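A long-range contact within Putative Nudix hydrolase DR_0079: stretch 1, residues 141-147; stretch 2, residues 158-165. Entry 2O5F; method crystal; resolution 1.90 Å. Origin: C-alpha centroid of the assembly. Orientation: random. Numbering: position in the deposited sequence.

Stretch 1 (141-147) TPEHLLA
Stretch 2 158-165: DLAELVRR

How are the two backbones set? Both are helical, 142-147 and 159-165, running nearly antiparallel at 151° with axes 10.2 Å apart at closest approach. Register pairs Pro-142 with Val-163 (CA to CA 6.8 Å) and Leu-146 with Ala-160 (CA to CA 6.1 Å). Thr-141, chi1 p, caps the first helix, its OG1 accepting from His-144 N at 3.1 Å.

What does Leu-146 do, with the largest covered area? Its CA-to-CB bond points toward the second helix, and in the m,t rotamer CD2 lies 4.0 Å from Ala-160 CB; Ala-160, its CB directed sideways, offers a small apolar surface here, where the CA atoms of the two residues are 6.1 Å apart. The CG of Leu-146 is 4.0 Å from Val-163 CG1.

Why does Val-163 suit the middle? Beta-branched and buried, with chi1 t, it offers two methyls: CG1 lies 3.9 Å from Pro-142 CB, and CG2 3.8 Å from Leu-145 CD2. Leu-145 (t,p) also sets CD1 4.2 Å from CD2 of Leu-159, likewise t,p, extending the apolar packing.

What closes the exposed edge? Arg-164 (m,t,t, chi4 89°) leaves sideways, but its end returns, laying one guanidinium face against Leu-146 CD2, 3.6 Å from NH1. No direct hydrogen bond crosses; a water donates to Leu-146 O (2.8 Å from its oxygen) and accepts from Arg-164 NH1 (3.2 Å), bridging the helices.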

# COMPACT_ATOMS: atom_id res chain seq x y z
N THR A 141 -12.80 11.24 0.16
CA THR A 141 -12.25 11.90 1.32
C THR A 141 -12.02 10.78 2.34
O THR A 141 -12.73 9.77 2.33
CB THR A 141 -13.22 12.91 1.91
OG1 THR A 141 -14.39 12.22 2.40
CG2 THR A 141 -13.64 13.90 0.84
N PRO A 142 -11.03 10.94 3.22
CA PRO A 142 -10.77 9.90 4.23
C PRO A 142 -12.01 9.62 5.07
O PRO A 142 -12.25 8.48 5.48
CB PRO A 142 -9.64 10.50 5.04
CG PRO A 142 -8.86 11.25 3.99
CD PRO A 142 -9.96 11.94 3.21
N GLU A 143 -12.80 10.66 5.33
CA GLU A 143 -14.02 10.54 6.13
C GLU A 143 -15.03 9.59 5.49
O GLU A 143 -15.58 8.70 6.15
CB GLU A 143 -14.68 11.91 6.30
CG GLU A 143 -15.95 11.87 7.13
CD GLU A 143 -16.71 13.18 7.09
OE1 GLU A 143 -17.34 13.48 6.04
OE2 GLU A 143 -16.68 13.92 8.09
N HIS A 144 -15.29 9.80 4.20
CA HIS A 144 -16.23 8.96 3.46
C HIS A 144 -15.70 7.53 3.34
O HIS A 144 -16.45 6.56 3.45
CB HIS A 144 -16.48 9.54 2.06
CG HIS A 144 -17.40 10.72 2.05
ND1 HIS A 144 -17.58 11.51 0.93
CD2 HIS A 144 -18.21 11.23 3.01
CE1 HIS A 144 -18.45 12.46 1.21
NE2 HIS A 144 -18.85 12.31 2.46
N LEU A 145 -14.40 7.40 3.10
CA LEU A 145 -13.80 6.08 2.97
C LEU A 145 -13.95 5.28 4.26
O LEU A 145 -14.39 4.13 4.25
CB LEU A 145 -12.31 6.20 2.62
CG LEU A 145 -11.52 4.88 2.61
CD1 LEU A 145 -12.15 3.90 1.60
CD2 LEU A 145 -10.06 5.16 2.23
N LEU A 146 -13.57 5.90 5.37
CA LEU A 146 -13.67 5.23 6.67
C LEU A 146 -15.12 4.88 6.99
O LEU A 146 -15.42 3.82 7.58
CB LEU A 146 -13.08 6.14 7.77
CG LEU A 146 -11.55 6.27 7.72
CD1 LEU A 146 -11.06 7.24 8.80
CD2 LEU A 146 -10.93 4.88 7.95
N ALA A 147 -16.05 5.76 6.61
CA ALA A 147 -17.46 5.50 6.84
C ALA A 147 -17.91 4.21 6.12
O ALA A 147 -18.61 3.39 6.70
CB ALA A 147 -18.31 6.69 6.38
N ASP A 158 -5.86 -3.74 6.11
CA ASP A 158 -5.14 -2.65 6.77
C ASP A 158 -5.46 -1.26 6.25
O ASP A 158 -4.87 -0.28 6.71
CB ASP A 158 -3.63 -2.86 6.67
CG ASP A 158 -3.16 -4.09 7.43
OD1 ASP A 158 -3.77 -4.44 8.46
OD2 ASP A 158 -2.15 -4.68 7.00
N LEU A 159 -6.39 -1.16 5.31
CA LEU A 159 -6.74 0.13 4.74
C LEU A 159 -7.23 1.13 5.78
O LEU A 159 -6.70 2.23 5.86
CB LEU A 159 -7.79 -0.05 3.64
CG LEU A 159 -8.26 1.23 2.94
CD1 LEU A 159 -7.06 2.00 2.38
CD2 LEU A 159 -9.23 0.86 1.83
N ALA A 160 -8.24 0.76 6.56
CA ALA A 160 -8.78 1.66 7.57
C ALA A 160 -7.71 2.16 8.54
O ALA A 160 -7.60 3.36 8.78
CB ALA A 160 -9.91 0.98 8.34
N GLU A 161 -6.91 1.24 9.09
CA GLU A 161 -5.86 1.61 10.04
C GLU A 161 -4.81 2.53 9.41
O GLU A 161 -4.34 3.47 10.05
CB GLU A 161 -5.19 0.35 10.63
CG GLU A 161 -4.00 0.64 11.56
CD GLU A 161 -3.57 -0.57 12.40
OE1 GLU A 161 -3.94 -1.71 12.07
OE2 GLU A 161 -2.85 -0.37 13.40
N LEU A 162 -4.45 2.27 8.15
CA LEU A 162 -3.46 3.13 7.48
C LEU A 162 -3.99 4.55 7.31
O LEU A 162 -3.25 5.53 7.48
CB LEU A 162 -3.09 2.56 6.11
CG LEU A 162 -2.13 1.37 6.12
CD1 LEU A 162 -1.89 0.90 4.69
CD2 LEU A 162 -0.80 1.80 6.77
N VAL A 163 -5.27 4.66 6.96
CA VAL A 163 -5.88 5.97 6.77
C VAL A 163 -5.93 6.73 8.09
O VAL A 163 -5.60 7.92 8.15
CB VAL A 163 -7.30 5.85 6.19
CG1 VAL A 163 -8.01 7.21 6.22
CG2 VAL A 163 -7.24 5.33 4.77
N ARG A 164 -6.34 6.04 9.15
CA ARG A 164 -6.42 6.68 10.46
C ARG A 164 -5.04 7.06 11.00
O ARG A 164 -4.86 8.15 11.54
CB ARG A 164 -7.14 5.77 11.46
CG ARG A 164 -8.64 5.66 11.23
CD ARG A 164 -9.35 5.08 12.43
NE ARG A 164 -10.79 5.36 12.38
CZ ARG A 164 -11.68 4.59 11.78
NH1 ARG A 164 -11.31 3.46 11.19
NH2 ARG A 164 -12.96 4.94 11.77
N ARG A 165 -4.06 6.17 10.86
CA ARG A 165 -2.73 6.48 11.37
C ARG A 165 -1.98 7.52 10.55
O ARG A 165 -1.21 8.31 11.09
CB ARG A 165 -1.88 5.21 11.47
CG ARG A 165 -2.26 4.28 12.60
CD ARG A 165 -1.42 3.02 12.57
NE ARG A 165 -1.73 2.10 13.67
CZ ARG A 165 -1.36 2.27 14.93
NH1 ARG A 165 -0.64 3.33 15.27
NH2 ARG A 165 -1.69 1.38 15.85
O HOH W 1 -13.86 2.50 9.51